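Local coordinates for uncharacterized protein (Bacteroides ovatus CL02T12C04, PDB 6PTM), which is probably an exo-acting carrageenase of glycoside hydrolase family 42, trimming carrageenan chains from their ends, at residues L584-P596 with L674-K686. Numbering follows the deposited sequence.
Sequences LRIYEKLNFSGLP and LNEMKNEALAAVK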
ATOM      1  N   LEU A 584       8.667   7.152  12.673  1.00 15.33           N
ATOM      2  CA  LEU A 584       9.580   6.879  11.535  1.00 15.73           C
ATOM      3  C   LEU A 584      11.025   6.829  12.047  1.00 16.51           C
ATOM      4  O   LEU A 584      11.767   5.985  11.570  1.00 15.34           O
ATOM      5  CB  LEU A 584       9.395   7.934  10.429  1.00 15.18           C
ATOM      6  CG  LEU A 584      10.293   7.771   9.206  1.00 15.07           C
ATOM      7  CD1 LEU A 584      10.109   6.394   8.586  1.00 15.31           C
ATOM      8  CD2 LEU A 584      10.037   8.862   8.163  1.00 15.15           C
ATOM      9  N   ARG A 585      11.443   7.718  12.955  1.00 16.36           N
ATOM     10  CA  ARG A 585      12.873   7.795  13.341  1.00 16.25           C
ATOM     11  C   ARG A 585      13.292   6.445  13.945  1.00 16.70           C
ATOM     12  O   ARG A 585      14.370   5.928  13.549  1.00 16.48           O
ATOM     13  CB  ARG A 585      13.133   9.001  14.255  1.00 17.21           C
ATOM     14  CG  ARG A 585      14.615   9.328  14.440  1.00 17.79           C
ATOM     15  CD  ARG A 585      14.896  10.532  15.366  1.00 20.20           C
ATOM     16  NE  ARG A 585      14.048  11.639  14.938  1.00 20.34           N
ATOM     17  CZ  ARG A 585      12.939  12.040  15.554  1.00 21.15           C
ATOM     18  NH1 ARG A 585      12.540  11.503  16.695  1.00 20.33           N
ATOM     19  NH2 ARG A 585      12.220  12.991  15.001  1.00 22.23           N
ATOM     20  N   ILE A 586      12.455   5.839  14.798  1.00 15.39           N
ATOM     21  CA  ILE A 586      12.796   4.568  15.484  1.00 16.00           C
ATOM     22  C   ILE A 586      12.647   3.408  14.476  1.00 15.92           C
ATOM     23  O   ILE A 586      13.538   2.527  14.446  1.00 15.64           O
ATOM     24  CB  ILE A 586      12.019   4.346  16.807  1.00 15.91           C
ATOM     25  CG1 ILE A 586      12.389   3.006  17.449  1.00 16.89           C
ATOM     26  CG2 ILE A 586      10.511   4.425  16.639  1.00 15.62           C
ATOM     27  CD1 ILE A 586      13.889   2.764  17.668  1.00 17.18           C
ATOM     28  N   TYR A 587      11.626   3.424  13.620  1.00 15.01           N
ATOM     29  CA  TYR A 587      11.468   2.421  12.524  1.00 15.21           C
ATOM     30  C   TYR A 587      12.726   2.384  11.658  1.00 14.83           C
ATOM     31  O   TYR A 587      13.277   1.306  11.430  1.00 14.53           O
ATOM     32  CB  TYR A 587      10.284   2.767  11.622  1.00 15.09           C
ATOM     33  CG  TYR A 587      10.042   1.793  10.505  1.00 15.01           C
ATOM     34  CD1 TYR A 587       9.486   0.546  10.742  1.00 16.42           C
ATOM     35  CD2 TYR A 587      10.437   2.086   9.210  1.00 15.90           C
ATOM     36  CE1 TYR A 587       9.280  -0.369   9.715  1.00 16.51           C
ATOM     37  CE2 TYR A 587      10.230   1.188   8.166  1.00 16.81           C
ATOM     38  CZ  TYR A 587       9.628  -0.032   8.415  1.00 16.01           C
ATOM     39  OH  TYR A 587       9.424  -0.897   7.404  1.00 16.65           O
ATOM     40  N   GLU A 588      13.146   3.543  11.149  1.00 15.93           N
ATOM     41  CA  GLU A 588      14.354   3.691  10.280  1.00 16.29           C
ATOM     42  C   GLU A 588      15.596   3.169  11.022  1.00 17.30           C
ATOM     43  O   GLU A 588      16.456   2.469  10.419  1.00 15.70           O
ATOM     44  CB  GLU A 588      14.510   5.162   9.922  1.00 17.72           C
ATOM     45  CG  GLU A 588      15.708   5.482   9.069  1.00 18.34           C
ATOM     46  CD  GLU A 588      15.766   6.945   8.669  1.00 19.89           C
ATOM     47  OE1 GLU A 588      15.696   7.818   9.576  1.00 18.94           O
ATOM     48  OE2 GLU A 588      15.902   7.211   7.466  1.00 20.81           O
ATOM     49  N   LYS A 589      15.696   3.506  12.299  1.00 16.46           N
ATOM     50  CA  LYS A 589      16.834   3.106  13.148  1.00 16.40           C
ATOM     51  C   LYS A 589      16.906   1.585  13.218  1.00 16.28           C
ATOM     52  O   LYS A 589      18.005   1.079  13.220  1.00 14.83           O
ATOM     53  CB  LYS A 589      16.703   3.760  14.526  1.00 18.41           C
ATOM     54  CG  LYS A 589      17.912   3.572  15.402  1.00 21.55           C
ATOM     55  CD  LYS A 589      19.116   4.328  14.858  1.00 22.12           C
ATOM     56  CE  LYS A 589      20.256   4.393  15.838  1.00 25.52           C
ATOM     57  NZ  LYS A 589      21.352   5.203  15.248  1.00 29.50           N
ATOM     58  N   LEU A 590      15.771   0.877  13.236  1.00 16.41           N
ATOM     59  CA  LEU A 590      15.750  -0.583  13.461  1.00 17.46           C
ATOM     60  C   LEU A 590      15.721  -1.369  12.138  1.00 17.11           C
ATOM     61  O   LEU A 590      16.009  -2.531  12.183  1.00 17.35           O
ATOM     62  CB  LEU A 590      14.539  -0.956  14.325  1.00 17.17           C
ATOM     63  CG  LEU A 590      14.485  -0.393  15.747  1.00 17.48           C
ATOM     64  CD1 LEU A 590      13.216  -0.884  16.435  1.00 16.00           C
ATOM     65  CD2 LEU A 590      15.724  -0.760  16.554  1.00 18.18           C
ATOM     66  N   ASN A 591      15.358  -0.759  11.018  1.00 17.54           N
ATOM     67  CA  ASN A 591      14.886  -1.478   9.806  1.00 17.39           C
ATOM     68  C   ASN A 591      16.013  -1.984   8.889  1.00 17.99           C
ATOM     69  O   ASN A 591      15.689  -2.705   7.896  1.00 16.80           O
ATOM     70  CB  ASN A 591      14.002  -0.608   8.920  1.00 17.87           C
ATOM     71  CG  ASN A 591      13.295  -1.451   7.885  1.00 17.59           C
ATOM     72  OD1 ASN A 591      12.691  -2.455   8.245  1.00 17.74           O
ATOM     73  ND2 ASN A 591      13.405  -1.073   6.623  1.00 16.74           N
ATOM     74  N   PHE A 592      17.281  -1.704   9.190  1.00 17.30           N
ATOM     75  CA  PHE A 592      18.392  -2.111   8.296  1.00 17.01           C
ATOM     76  C   PHE A 592      19.325  -3.062   9.037  1.00 16.79           C
ATOM     77  O   PHE A 592      20.517  -3.033   8.758  1.00 15.42           O
ATOM     78  CB  PHE A 592      19.101  -0.865   7.736  1.00 17.09           C
ATOM     79  CG  PHE A 592      18.168   0.022   6.965  1.00 16.25           C
ATOM     80  CD1 PHE A 592      17.411   0.979   7.624  1.00 16.37           C
ATOM     81  CD2 PHE A 592      17.974  -0.161   5.613  1.00 15.21           C
ATOM     82  CE1 PHE A 592      16.517   1.765   6.936  1.00 16.04           C
ATOM     83  CE2 PHE A 592      17.083   0.637   4.921  1.00 16.88           C
ATOM     84  CZ  PHE A 592      16.335   1.584   5.590  1.00 16.10           C
ATOM     85  N   SER A 593      18.781  -3.949   9.872  1.00 16.62           N
ATOM     86  CA  SER A 593      19.568  -4.926  10.675  1.00 14.92           C
ATOM     87  C   SER A 593      19.209  -6.368  10.292  1.00 14.33           C
ATOM     88  O   SER A 593      19.521  -7.260  11.087  1.00 16.28           O
ATOM     89  CB  SER A 593      19.367  -4.692  12.162  1.00 14.60           C
ATOM     90  OG  SER A 593      19.750  -3.382  12.522  1.00 14.98           O
ATOM     91  N   GLY A 594      18.502  -6.597   9.171  1.00 14.11           N
ATOM     92  CA  GLY A 594      18.149  -7.941   8.704  1.00 13.37           C
ATOM     93  C   GLY A 594      16.853  -8.498   9.290  1.00 14.55           C
ATOM     94  O   GLY A 594      16.515  -9.658   8.985  1.00 13.74           O
ATOM     95  N   LEU A 595      16.154  -7.730  10.117  1.00 15.05           N
ATOM     96  CA  LEU A 595      14.930  -8.164  10.842  1.00 14.90           C
ATOM     97  C   LEU A 595      13.723  -7.411  10.309  1.00 14.36           C
ATOM     98  O   LEU A 595      13.773  -6.200  10.114  1.00 15.76           O
ATOM     99  CB  LEU A 595      15.085  -7.838  12.321  1.00 15.81           C
ATOM    100  CG  LEU A 595      16.188  -8.583  13.067  1.00 17.20           C
ATOM    101  CD1 LEU A 595      16.265  -8.064  14.489  1.00 18.90           C
ATOM    102  CD2 LEU A 595      15.954 -10.092  13.012  1.00 17.80           C
ATOM    103  N   PRO A 596      12.589  -8.099  10.084  1.00 14.35           N
ATOM    104  CA  PRO A 596      11.328  -7.417   9.829  1.00 13.12           C
ATOM    105  C   PRO A 596      10.983  -6.642  11.090  1.00 13.71           C
ATOM    106  O   PRO A 596      10.960  -7.250  12.153  1.00 14.68           O
ATOM    107  CB  PRO A 596      10.335  -8.552   9.519  1.00 13.55           C
ATOM    108  CG  PRO A 596      11.193  -9.762   9.251  1.00 12.65           C
ATOM    109  CD  PRO A 596      12.458  -9.562  10.060  1.00 13.36           C
ATOM    110  N   LEU A 674      18.212   6.888  21.140  1.00 26.66           N
ATOM    111  CA  LEU A 674      17.891   6.011  19.991  1.00 29.25           C
ATOM    112  C   LEU A 674      18.938   4.903  19.903  1.00 30.24           C
ATOM    113  O   LEU A 674      18.554   3.726  19.732  1.00 30.12           O
ATOM    114  CB  LEU A 674      17.889   6.892  18.746  1.00 31.66           C
ATOM    115  CG  LEU A 674      16.828   6.593  17.707  1.00 34.87           C
ATOM    116  CD1 LEU A 674      15.547   6.084  18.330  1.00 35.45           C
ATOM    117  CD2 LEU A 674      16.556   7.838  16.895  1.00 36.75           C
ATOM    118  N   ASN A 675      20.217   5.240  20.086  1.00 29.62           N
ATOM    119  CA  ASN A 675      21.312   4.236  19.986  1.00 29.62           C
ATOM    120  C   ASN A 675      21.131   3.207  21.089  1.00 24.63           C
ATOM    121  O   ASN A 675      21.130   2.018  20.785  1.00 24.14           O
ATOM    122  CB  ASN A 675      22.709   4.866  19.988  1.00 32.05           C
ATOM    123  CG  ASN A 675      23.086   5.425  18.633  1.00 38.26           C
ATOM    124  OD1 ASN A 675      22.382   5.225  17.639  1.00 46.39           O
ATOM    125  ND2 ASN A 675      24.199   6.130  18.576  1.00 32.83           N
ATOM    126  N   GLU A 676      20.943   3.645  22.326  1.00 23.60           N
ATOM    127  CA  GLU A 676      20.670   2.712  23.438  1.00 24.28           C
ATOM    128  C   GLU A 676      19.434   1.880  23.090  1.00 22.97           C
ATOM    129  O   GLU A 676      19.436   0.668  23.328  1.00 23.31           O
ATOM    130  CB  GLU A 676      20.420   3.466  24.746  1.00 25.92           C
ATOM    131  CG  GLU A 676      21.625   4.257  25.225  1.00 29.48           C
ATOM    132  CD  GLU A 676      21.390   5.033  26.505  1.00 29.86           C
ATOM    133  OE1 GLU A 676      20.278   4.938  27.047  1.00 26.56           O
ATOM    134  OE2 GLU A 676      22.343   5.705  26.970  1.00 35.40           O
ATOM    135  N   MET A 677      18.375   2.513  22.595  1.00 22.88           N
ATOM    136  CA  MET A 677      17.112   1.756  22.357  1.00 23.12           C
ATOM    137  C   MET A 677      17.407   0.660  21.328  1.00 19.76           C
ATOM    138  O   MET A 677      17.060  -0.504  21.576  1.00 19.64           O
ATOM    139  CB  MET A 677      15.995   2.683  21.865  1.00 23.09           C
ATOM    140  CG  MET A 677      14.718   1.955  21.487  1.00 24.49           C
ATOM    141  SD  MET A 677      13.338   3.106  21.359  1.00 24.47           S
ATOM    142  CE  MET A 677      12.998   3.369  23.106  1.00 24.41           C
ATOM    143  N   LYS A 678      18.102   0.997  20.234  1.00 22.14           N
ATOM    144  CA  LYS A 678      18.494  -0.022  19.221  1.00 22.49           C
ATOM    145  C   LYS A 678      19.361  -1.113  19.863  1.00 23.97           C
ATOM    146  O   LYS A 678      19.086  -2.316  19.624  1.00 22.02           O
ATOM    147  CB  LYS A 678      19.203   0.601  18.021  1.00 22.46           C
ATOM    148  CG  LYS A 678      19.815  -0.430  17.085  1.00 24.54           C
ATOM    149  CD  LYS A 678      20.450   0.189  15.858  1.00 27.03           C
ATOM    150  CE  LYS A 678      21.217  -0.811  15.023  1.00 29.59           C
ATOM    151  NZ  LYS A 678      21.311  -0.348  13.626  1.00 37.03           N
ATOM    152  N   ASN A 679      20.388  -0.745  20.647  1.00 28.70           N
ATOM    153  CA  ASN A 679      21.310  -1.734  21.274  1.00 27.31           C
ATOM    154  C   ASN A 679      20.494  -2.688  22.143  1.00 24.62           C
ATOM    155  O   ASN A 679      20.677  -3.922  22.047  1.00 19.62           O
ATOM    156  CB  ASN A 679      22.416  -1.079  22.109  1.00 33.43           C
ATOM    157  CG  ASN A 679      23.372  -0.280  21.257  1.00 38.43           C
ATOM    158  OD1 ASN A 679      23.397  -0.436  20.038  1.00 43.28           O
ATOM    159  ND2 ASN A 679      24.127   0.611  21.885  1.00 43.92           N
ATOM    160  N   GLU A 680      19.601  -2.164  22.979  1.00 25.56           N
ATOM    161  CA  GLU A 680      18.793  -3.069  23.845  1.00 26.25           C
ATOM    162  C   GLU A 680      17.858  -3.929  22.962  1.00 22.74           C
ATOM    163  O   GLU A 680      17.733  -5.136  23.214  1.00 21.00           O
ATOM    164  CB  GLU A 680      18.088  -2.237  24.916  1.00 27.92           C
ATOM    165  CG  GLU A 680      19.079  -1.570  25.856  1.00 29.90           C
ATOM    166  CD  GLU A 680      19.768  -2.526  26.814  1.00 31.80           C
ATOM    167  OE1 GLU A 680      19.413  -3.704  26.834  1.00 32.73           O
ATOM    168  OE2 GLU A 680      20.666  -2.082  27.528  1.00 36.37           O
ATOM    169  N   ALA A 681      17.252  -3.360  21.923  1.00 21.79           N
ATOM    170  CA  ALA A 681      16.311  -4.115  21.041  1.00 23.63           C
ATOM    171  C   ALA A 681      17.035  -5.321  20.424  1.00 20.71           C
ATOM    172  O   ALA A 681      16.527  -6.456  20.501  1.00 20.26           O
ATOM    173  CB  ALA A 681      15.726  -3.213  19.977  1.00 21.90           C
ATOM    174  N   LEU A 682      18.212  -5.100  19.844  1.00 24.70           N
ATOM    175  CA  LEU A 682      18.953  -6.193  19.165  1.00 23.48           C
ATOM    176  C   LEU A 682      19.461  -7.203  20.215  1.00 23.95           C
ATOM    177  O   LEU A 682      19.452  -8.410  19.913  1.00 21.77           O
ATOM    178  CB  LEU A 682      20.059  -5.594  18.297  1.00 24.36           C
ATOM    179  CG  LEU A 682      19.565  -4.747  17.120  1.00 25.49           C
ATOM    180  CD1 LEU A 682      20.747  -4.299  16.266  1.00 26.50           C
ATOM    181  CD2 LEU A 682      18.582  -5.512  16.249  1.00 25.04           C
ATOM    182  N   ALA A 683      19.792  -6.777  21.437  1.00 21.36           N
ATOM    183  CA  ALA A 683      20.217  -7.724  22.498  1.00 22.40           C
ATOM    184  C   ALA A 683      19.058  -8.679  22.816  1.00 22.22           C
ATOM    185  O   ALA A 683      19.286  -9.900  23.004  1.00 21.74           O
ATOM    186  CB  ALA A 683      20.676  -6.957  23.722  1.00 23.75           C
ATOM    187  N   ALA A 684      17.832  -8.144  22.892  1.00 22.73           N
ATOM    188  CA  ALA A 684      16.620  -8.921  23.228  1.00 21.43           C
ATOM    189  C   ALA A 684      16.427  -9.953  22.124  1.00 22.13           C
ATOM    190  O   ALA A 684      15.970 -11.081  22.394  1.00 21.82           O
ATOM    191  CB  ALA A 684      15.408  -8.021  23.390  1.00 22.00           C
ATOM    192  N   VAL A 685      16.761  -9.598  20.888  1.00 22.03           N
ATOM    193  CA  VAL A 685      16.548 -10.579  19.797  1.00 20.32           C
ATOM    194  C   VAL A 685      17.656 -11.644  19.883  1.00 21.59           C
ATOM    195  O   VAL A 685      17.340 -12.848  19.741  1.00 17.99           O
ATOM    196  CB  VAL A 685      16.464  -9.877  18.437  1.00 20.70           C
ATOM    197  CG1 VAL A 685      16.350 -10.904  17.315  1.00 20.66           C
ATOM    198  CG2 VAL A 685      15.313  -8.885  18.397  1.00 20.62           C
ATOM    199  N   LYS A 686      18.902 -11.227  20.120  1.00 24.13           N
ATOM    200  CA  LYS A 686      20.070 -12.150  20.277  1.00 28.11           C
ATOM    201  C   LYS A 686      19.765 -13.125  21.430  1.00 27.48           C
ATOM    202  O   LYS A 686      19.930 -14.337  21.215  1.00 26.71           O
ATOM    203  CB  LYS A 686      21.388 -11.377  20.475  1.00 29.94           C
ATOM    204  CG  LYS A 686      22.684 -12.133  20.134  1.00 31.07           C
ATOM    205  CD  LYS A 686      23.995 -11.394  20.452  1.00 31.39           C
TER
HETATM  206  O   HOH W   1      18.989  -0.992  11.666  1.00 17.24           O
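Leu674 reaches out from the start of helix 674-687 and fits among three side chains of helix 579-590. Its CD2 lies 3.5 Å from CG of Arg585, the two side chains crossing at about a right angle while the guanidinium group turns back to a salt bridge with Asp582; CD1 meets CD1 of Ile586, and CG rests against CG of Lys589. CD1 of Ile586 also comes within 3.7 Å of SD of Met677. Further along, CD2 of Leu590 lies over CA and CB of Lys678 and the methyl of Ala681, the leucine and lysine side chains running past each other in opposite directions. These two helices, whose axes, taken over these short segments, come within 10.3 Å and cross at -50°, pack on a five-stranded parallel sheet consistent with the flavodoxin-like middle domain of GH42 enzymes, helix 579-590 belonging to the beta-alpha-beta crossover from strand 564-567 to strand 597-600. On the first of these strands Ile586 touches Ile566, and Ala681 and Val685 touch Leu564. Beyond helix 579-590 the chain keeps up the apolar seam, as CD1 of Leu595 rests against CD2 of Leu682 and CG1 of Val685. The Lys589 chain bends at chi2 (68°) and delivers NZ to OD1 of Asn675, 2.6 Å away and, on the acceptor side, nearly in line with the C=O bond (165°). CE of Lys589 also crowds OD1 of Asn675 at 2.9 Å, leaving the contact tight and its donor geometry poor. A methionine in place of Lys589 would probably leave the Asn675 carbonyl without this donor and its amide freer to turn. An extended Lys678 instead sends NZ to a water 3.1 Å away, which also binds Lys589 O, Phe592 N and Ser593 OG, linking the lysine to the turn after helix 579-590.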